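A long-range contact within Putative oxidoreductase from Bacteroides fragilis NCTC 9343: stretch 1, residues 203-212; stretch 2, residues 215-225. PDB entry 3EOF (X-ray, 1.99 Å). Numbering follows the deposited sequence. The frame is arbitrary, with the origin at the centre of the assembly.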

ATOM      1  N   GLU A 203      11.820 -24.585   9.584  1.00 32.21           N
ATOM      2  CA  GLU A 203      11.454 -24.186   8.202  1.00 33.95           C
ATOM      3  C   GLU A 203      12.596 -23.457   7.496  1.00 33.25           C
ATOM      4  O   GLU A 203      12.857 -23.670   6.315  1.00 32.87           O
ATOM      5  CB  GLU A 203      10.278 -23.178   8.187  1.00 35.31           C
ATOM      6  CG  GLU A 203       9.099 -23.459   9.055  1.00 44.11           C
ATOM      7  CD  GLU A 203       9.258 -22.963  10.481  1.00 44.10           C
ATOM      8  OE1 GLU A 203       8.873 -21.809  10.809  1.00 42.05           O
ATOM      9  OE2 GLU A 203       9.710 -23.780  11.281  1.00 35.32           O
ATOM     10  N   ASN A 204      13.222 -22.542   8.242  1.00 33.28           N
ATOM     11  CA  ASN A 204      14.282 -21.688   7.736  1.00 31.80           C
ATOM     12  C   ASN A 204      15.556 -22.470   7.560  1.00 30.80           C
ATOM     13  O   ASN A 204      16.247 -22.292   6.579  1.00 28.85           O
ATOM     14  CB  ASN A 204      14.459 -20.433   8.615  1.00 31.47           C
ATOM     15  CG  ASN A 204      13.339 -19.445   8.429  1.00 31.40           C
ATOM     16  OD1 ASN A 204      12.890 -19.229   7.312  1.00 42.18           O
ATOM     17  ND2 ASN A 204      12.901 -18.814   9.501  1.00 23.37           N
ATOM     18  N   LYS A 205      15.862 -23.339   8.512  1.00 31.21           N
ATOM     19  CA  LYS A 205      17.010 -24.233   8.376  1.00 30.29           C
ATOM     20  C   LYS A 205      16.794 -25.127   7.129  1.00 28.04           C
ATOM     21  O   LYS A 205      17.695 -25.351   6.364  1.00 25.34           O
ATOM     22  CB  LYS A 205      17.231 -25.022   9.682  1.00 29.77           C
ATOM     23  CG  LYS A 205      17.766 -24.120  10.853  1.00 32.35           C
ATOM     24  CD  LYS A 205      17.890 -24.835  12.233  1.00 34.53           C
ATOM     25  CE  LYS A 205      16.519 -25.372  12.717  1.00 46.06           C
ATOM     26  NZ  LYS A 205      16.465 -26.041  14.080  1.00 47.06           N
ATOM     27  N   LEU A 206      15.567 -25.575   6.907  1.00 31.12           N
ATOM     28  CA  LEU A 206      15.243 -26.401   5.741  1.00 31.86           C
ATOM     29  C   LEU A 206      15.376 -25.571   4.474  1.00 30.83           C
ATOM     30  O   LEU A 206      15.921 -26.032   3.487  1.00 30.71           O
ATOM     31  CB  LEU A 206      13.826 -27.037   5.854  1.00 31.52           C
ATOM     32  CG  LEU A 206      13.485 -28.023   4.725  1.00 32.92           C
ATOM     33  CD1 LEU A 206      14.464 -29.177   4.731  1.00 36.78           C
ATOM     34  CD2 LEU A 206      12.050 -28.526   4.793  1.00 34.44           C
ATOM     35  N   PHE A 207      14.890 -24.339   4.516  1.00 30.84           N
ATOM     36  CA  PHE A 207      14.969 -23.423   3.385  1.00 28.75           C
ATOM     37  C   PHE A 207      16.423 -23.213   2.932  1.00 27.31           C
ATOM     38  O   PHE A 207      16.724 -23.245   1.744  1.00 26.59           O
ATOM     39  CB  PHE A 207      14.316 -22.116   3.808  1.00 30.86           C
ATOM     40  CG  PHE A 207      13.974 -21.205   2.695  1.00 33.48           C
ATOM     41  CD1 PHE A 207      13.293 -21.667   1.575  1.00 41.03           C
ATOM     42  CD2 PHE A 207      14.231 -19.845   2.801  1.00 37.57           C
ATOM     43  CE1 PHE A 207      12.937 -20.783   0.543  1.00 41.06           C
ATOM     44  CE2 PHE A 207      13.871 -18.963   1.774  1.00 39.20           C
ATOM     45  CZ  PHE A 207      13.206 -19.440   0.655  1.00 36.47           C
ATOM     46  N   ILE A 208      17.328 -23.067   3.892  1.00 27.69           N
ATOM     47  CA  ILE A 208      18.772 -22.914   3.609  1.00 27.17           C
ATOM     48  C   ILE A 208      19.361 -24.186   3.014  1.00 28.38           C
ATOM     49  O   ILE A 208      20.122 -24.167   2.033  1.00 29.24           O
ATOM     50  CB  ILE A 208      19.554 -22.600   4.931  1.00 25.89           C
ATOM     51  CG1 ILE A 208      19.162 -21.241   5.515  1.00 25.84           C
ATOM     52  CG2 ILE A 208      21.048 -22.666   4.710  1.00 20.07           C
ATOM     53  CD1 ILE A 208      19.567 -21.056   7.030  1.00 27.03           C
ATOM     54  N   GLU A 209      19.025 -25.304   3.637  1.00 29.67           N
ATOM     55  CA  GLU A 209      19.564 -26.589   3.231  1.00 32.76           C
ATOM     56  C   GLU A 209      19.103 -26.960   1.815  1.00 30.56           C
ATOM     57  O   GLU A 209      19.917 -27.279   0.939  1.00 27.08           O
ATOM     58  CB  GLU A 209      19.199 -27.640   4.305  1.00 34.30           C
ATOM     59  CG  GLU A 209      19.840 -29.016   4.186  1.00 46.31           C
ATOM     60  CD  GLU A 209      18.886 -30.154   3.727  1.00 63.70           C
ATOM     61  OE1 GLU A 209      17.650 -30.066   3.960  1.00 70.55           O
ATOM     62  OE2 GLU A 209      19.394 -31.173   3.181  1.00 70.15           O
ATOM     63  N   GLU A 210      17.807 -26.842   1.573  1.00 29.39           N
ATOM     64  CA  GLU A 210      17.251 -27.215   0.293  1.00 32.99           C
ATOM     65  C   GLU A 210      17.625 -26.240  -0.824  1.00 33.47           C
ATOM     66  O   GLU A 210      17.315 -26.499  -1.989  1.00 32.61           O
ATOM     67  CB  GLU A 210      15.738 -27.452   0.405  1.00 33.90           C
ATOM     68  CG  GLU A 210      14.860 -26.256   0.672  1.00 41.04           C
ATOM     69  CD  GLU A 210      13.400 -26.651   0.955  1.00 40.08           C
ATOM     70  OE1 GLU A 210      13.081 -27.870   0.961  1.00 45.68           O
ATOM     71  OE2 GLU A 210      12.589 -25.727   1.187  1.00 48.37           O
ATOM     72  N   ASN A 211      18.302 -25.134  -0.473  1.00 32.54           N
ATOM     73  CA  ASN A 211      18.777 -24.158  -1.442  1.00 31.46           C
ATOM     74  C   ASN A 211      20.298 -24.123  -1.591  1.00 31.30           C
ATOM     75  O   ASN A 211      20.818 -23.310  -2.328  1.00 32.30           O
ATOM     76  CB  ASN A 211      18.182 -22.789  -1.131  1.00 32.17           C
ATOM     77  CG  ASN A 211      16.790 -22.637  -1.681  1.00 32.35           C
ATOM     78  OD1 ASN A 211      16.618 -22.575  -2.899  1.00 25.42           O
ATOM     79  ND2 ASN A 211      15.790 -22.549  -0.800  1.00 20.41           N
ATOM     80  N   GLN A 212      20.986 -25.048  -0.922  1.00 31.42           N
ATOM     81  CA  GLN A 212      22.434 -25.198  -0.979  1.00 33.30           C
ATOM     82  C   GLN A 212      23.193 -23.989  -0.449  1.00 29.86           C
ATOM     83  O   GLN A 212      24.302 -23.710  -0.894  1.00 28.96           O
ATOM     84  CB  GLN A 212      22.905 -25.467  -2.420  1.00 37.14           C
ATOM     85  CG  GLN A 212      22.159 -26.547  -3.202  1.00 43.99           C
ATOM     86  CD  GLN A 212      22.328 -27.916  -2.601  1.00 54.09           C
ATOM     87  OE1 GLN A 212      21.856 -28.189  -1.490  1.00 58.05           O
ATOM     88  NE2 GLN A 212      22.985 -28.805  -3.345  1.00 53.37           N
ATOM     89  N   THR A 215      23.571 -19.563   4.859  1.00 24.61           N
ATOM     90  CA  THR A 215      22.761 -18.668   5.693  1.00 21.42           C
ATOM     91  C   THR A 215      21.427 -18.327   5.031  1.00 21.79           C
ATOM     92  O   THR A 215      21.248 -18.424   3.805  1.00 21.60           O
ATOM     93  CB  THR A 215      23.525 -17.375   5.985  1.00 20.61           C
ATOM     94  OG1 THR A 215      23.560 -16.584   4.815  1.00 22.02           O
ATOM     95  CG2 THR A 215      24.962 -17.658   6.418  1.00 21.40           C
ATOM     96  N   LEU A 216      20.485 -17.912   5.860  1.00 24.11           N
ATOM     97  CA  LEU A 216      19.163 -17.581   5.392  1.00 26.05           C
ATOM     98  C   LEU A 216      19.154 -16.430   4.341  1.00 26.33           C
ATOM     99  O   LEU A 216      18.588 -16.593   3.269  1.00 26.97           O
ATOM    100  CB  LEU A 216      18.231 -17.325   6.592  1.00 23.89           C
ATOM    101  CG  LEU A 216      16.775 -17.040   6.253  1.00 30.66           C
ATOM    102  CD1 LEU A 216      16.218 -18.236   5.464  1.00 30.59           C
ATOM    103  CD2 LEU A 216      15.995 -16.770   7.522  1.00 25.18           C
ATOM    104  N   PRO A 217      19.803 -15.284   4.630  1.00 26.46           N
ATOM    105  CA  PRO A 217      19.867 -14.219   3.644  1.00 23.95           C
ATOM    106  C   PRO A 217      20.413 -14.621   2.289  1.00 21.24           C
ATOM    107  O   PRO A 217      20.031 -14.037   1.301  1.00 22.90           O
ATOM    108  CB  PRO A 217      20.809 -13.200   4.303  1.00 24.07           C
ATOM    109  CG  PRO A 217      20.596 -13.388   5.712  1.00 28.51           C
ATOM    110  CD  PRO A 217      20.478 -14.873   5.873  1.00 28.13           C
ATOM    111  N   GLN A 218      21.305 -15.599   2.227  1.00 22.16           N
ATOM    112  CA  GLN A 218      21.822 -16.046   0.942  1.00 21.27           C
ATOM    113  C   GLN A 218      20.713 -16.629   0.077  1.00 22.54           C
ATOM    114  O   GLN A 218      20.780 -16.526  -1.143  1.00 24.67           O
ATOM    115  CB  GLN A 218      22.922 -17.073   1.110  1.00 21.20           C
ATOM    116  CG  GLN A 218      24.216 -16.485   1.638  1.00 20.82           C
ATOM    117  CD  GLN A 218      25.174 -17.520   2.145  1.00 18.04           C
ATOM    118  OE1 GLN A 218      24.848 -18.697   2.233  1.00 25.47           O
ATOM    119  NE2 GLN A 218      26.373 -17.095   2.474  1.00 19.39           N
ATOM    120  N   VAL A 219      19.694 -17.234   0.694  1.00 21.75           N
ATOM    121  CA  VAL A 219      18.614 -17.807  -0.099  1.00 22.25           C
ATOM    122  C   VAL A 219      17.889 -16.645  -0.772  1.00 23.85           C
ATOM    123  O   VAL A 219      17.507 -16.710  -1.938  1.00 26.69           O
ATOM    124  CB  VAL A 219      17.657 -18.632   0.743  1.00 22.15           C
ATOM    125  CG1 VAL A 219      16.526 -19.186  -0.141  1.00 26.83           C
ATOM    126  CG2 VAL A 219      18.427 -19.773   1.455  1.00 17.90           C
ATOM    127  N   PHE A 220      17.699 -15.569  -0.032  1.00 20.09           N
ATOM    128  CA  PHE A 220      17.047 -14.411  -0.604  1.00 22.40           C
ATOM    129  C   PHE A 220      17.832 -13.671  -1.668  1.00 23.62           C
ATOM    130  O   PHE A 220      17.275 -13.295  -2.693  1.00 24.59           O
ATOM    131  CB  PHE A 220      16.651 -13.462   0.508  1.00 21.35           C
ATOM    132  CG  PHE A 220      15.550 -13.992   1.348  1.00 24.95           C
ATOM    133  CD1 PHE A 220      14.240 -13.790   0.987  1.00 21.36           C
ATOM    134  CD2 PHE A 220      15.813 -14.710   2.483  1.00 29.15           C
ATOM    135  CE1 PHE A 220      13.236 -14.306   1.721  1.00 25.47           C
ATOM    136  CE2 PHE A 220      14.784 -15.202   3.242  1.00 28.33           C
ATOM    137  CZ  PHE A 220      13.506 -15.009   2.859  1.00 25.83           C
ATOM    138  N   THR A 221      19.123 -13.455  -1.416  1.00 23.68           N
ATOM    139  CA  THR A 221      19.976 -12.694  -2.311  1.00 23.17           C
ATOM    140  C   THR A 221      20.417 -13.511  -3.513  1.00 22.43           C
ATOM    141  O   THR A 221      20.570 -12.971  -4.592  1.00 22.60           O
ATOM    142  CB  THR A 221      21.268 -12.208  -1.589  1.00 24.43           C
ATOM    143  OG1 THR A 221      22.085 -13.333  -1.227  1.00 22.11           O
ATOM    144  CG2 THR A 221      20.934 -11.426  -0.324  1.00 18.52           C
ATOM    145  N   ASP A 222      20.634 -14.805  -3.321  1.00 22.49           N
ATOM    146  CA  ASP A 222      21.117 -15.656  -4.411  1.00 22.72           C
ATOM    147  C   ASP A 222      20.058 -16.369  -5.248  1.00 22.33           C
ATOM    148  O   ASP A 222      20.308 -16.727  -6.414  1.00 24.52           O
ATOM    149  CB  ASP A 222      22.095 -16.694  -3.856  1.00 21.06           C
ATOM    150  CG  ASP A 222      23.324 -16.066  -3.172  1.00 27.19           C
ATOM    151  OD1 ASP A 222      23.439 -14.808  -3.079  1.00 26.44           O
ATOM    152  OD2 ASP A 222      24.175 -16.849  -2.701  1.00 28.81           O
ATOM    153  N   VAL A 223      18.896 -16.607  -4.658  1.00 20.96           N
ATOM    154  CA  VAL A 223      17.853 -17.403  -5.306  1.00 23.71           C
ATOM    155  C   VAL A 223      16.524 -16.667  -5.492  1.00 25.89           C
ATOM    156  O   VAL A 223      16.039 -16.537  -6.604  1.00 30.28           O
ATOM    157  CB  VAL A 223      17.597 -18.718  -4.473  1.00 22.01           C
ATOM    158  CG1 VAL A 223      16.472 -19.522  -5.080  1.00 21.94           C
ATOM    159  CG2 VAL A 223      18.888 -19.550  -4.338  1.00 17.81           C
ATOM    160  N   ARG A 224      15.946 -16.174  -4.409  1.00 28.43           N
ATOM    161  CA  ARG A 224      14.607 -15.582  -4.457  1.00 29.51           C
ATOM    162  C   ARG A 224      14.533 -14.195  -5.093  1.00 28.49           C
ATOM    163  O   ARG A 224      13.727 -13.959  -5.982  1.00 25.78           O
ATOM    164  CB  ARG A 224      13.986 -15.483  -3.045  1.00 30.18           C
ATOM    165  CG  ARG A 224      13.660 -16.780  -2.339  1.00 40.54           C
ATOM    166  CD  ARG A 224      12.381 -17.487  -2.814  1.00 55.46           C
ATOM    167  NE  ARG A 224      11.147 -16.683  -2.673  1.00 65.65           N
ATOM    168  CZ  ARG A 224      10.506 -16.407  -1.527  1.00 64.34           C
ATOM    169  NH1 ARG A 224      10.974 -16.808  -0.353  1.00 72.43           N
ATOM    170  NH2 ARG A 224       9.393 -15.691  -1.547  1.00 59.90           N
ATOM    171  N   TYR A 225      15.356 -13.270  -4.611  1.00 26.49           N
ATOM    172  CA  TYR A 225      15.249 -11.895  -5.031  1.00 24.23           C
ATOM    173  C   TYR A 225      16.625 -11.419  -5.293  1.00 23.06           C
ATOM    174  O   TYR A 225      17.209 -10.689  -4.481  1.00 24.84           O
ATOM    175  CB  TYR A 225      14.589 -11.064  -3.930  1.00 25.81           C
ATOM    176  CG  TYR A 225      13.253 -11.614  -3.440  1.00 30.96           C
ATOM    177  CD1 TYR A 225      12.108 -11.590  -4.256  1.00 36.69           C
ATOM    178  CD2 TYR A 225      13.130 -12.127  -2.160  1.00 24.50           C
ATOM    179  CE1 TYR A 225      10.882 -12.083  -3.794  1.00 34.61           C
ATOM    180  CE2 TYR A 225      11.922 -12.617  -1.695  1.00 29.84           C
ATOM    181  CZ  TYR A 225      10.813 -12.607  -2.512  1.00 30.61           C
ATOM    182  OH  TYR A 225       9.628 -13.103  -2.013  1.00 36.41           O
TER

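Phe 207 is the centre of the contact, its side chain a knob in a hole formed by Leu 216, Val 219, Phe 220 and Arg 224. Val 219 CG1 lies over one face of the ring, 3.6 Å from the Phe 207 ring centroid, a CH-pi contact; its closest ring atom is Phe 207 CE2, at 3.3 Å. Leu 216 CD1 meets the ring edge at Phe 207 CD2, 3.7 Å away. Phe 220 completes an offset edge-to-face pair, the edge of Phe 207 toward the face of Phe 220, with centroids 5.9 Å apart and planes at 67°. Ile 208 extends the apolar patch: its CB points sideways, but the m, t rotamer brings CD1 to 4.0 Å from Leu 216 CB, while Ile 208 CA lies 3.8 Å from Val 219 CG2. Here the backbones come nearest, Ile 208 CA and Leu 216 CA being 5.6 Å apart. The axes of helices 203-209 and 216-224 approach to 9.0 Å and cross at 47°, and the two stretches bury 453 Å² between them. The Asn 204 side chain also packs on Leu 216, with Asn 204 CG 3.9 Å from Leu 216 CD2, while its ND2 is hydrogen-bonded elsewhere in the structure. Further along the first stretch, Asn 211 lies in a type I turn from Glu 209 to Gln 212. Its ND2 donates to Phe 207 O (2.8 Å), a bond within its own stretch; the same amide lies against the second helix, with Asn 211 ND2 3.5 Å from Val 219 CG1 and Asn 211 OD1 3.8 Å from Val 223 CG1. Near the end of the second helix, in its wider pi-type turn, Arg 224 places NH1 3.6 Å from Phe 207 CZ, the ring atom lying at the edge of the guanidinium. No hydrogen bond crosses; van der Waals and aromatic packing join the stretches.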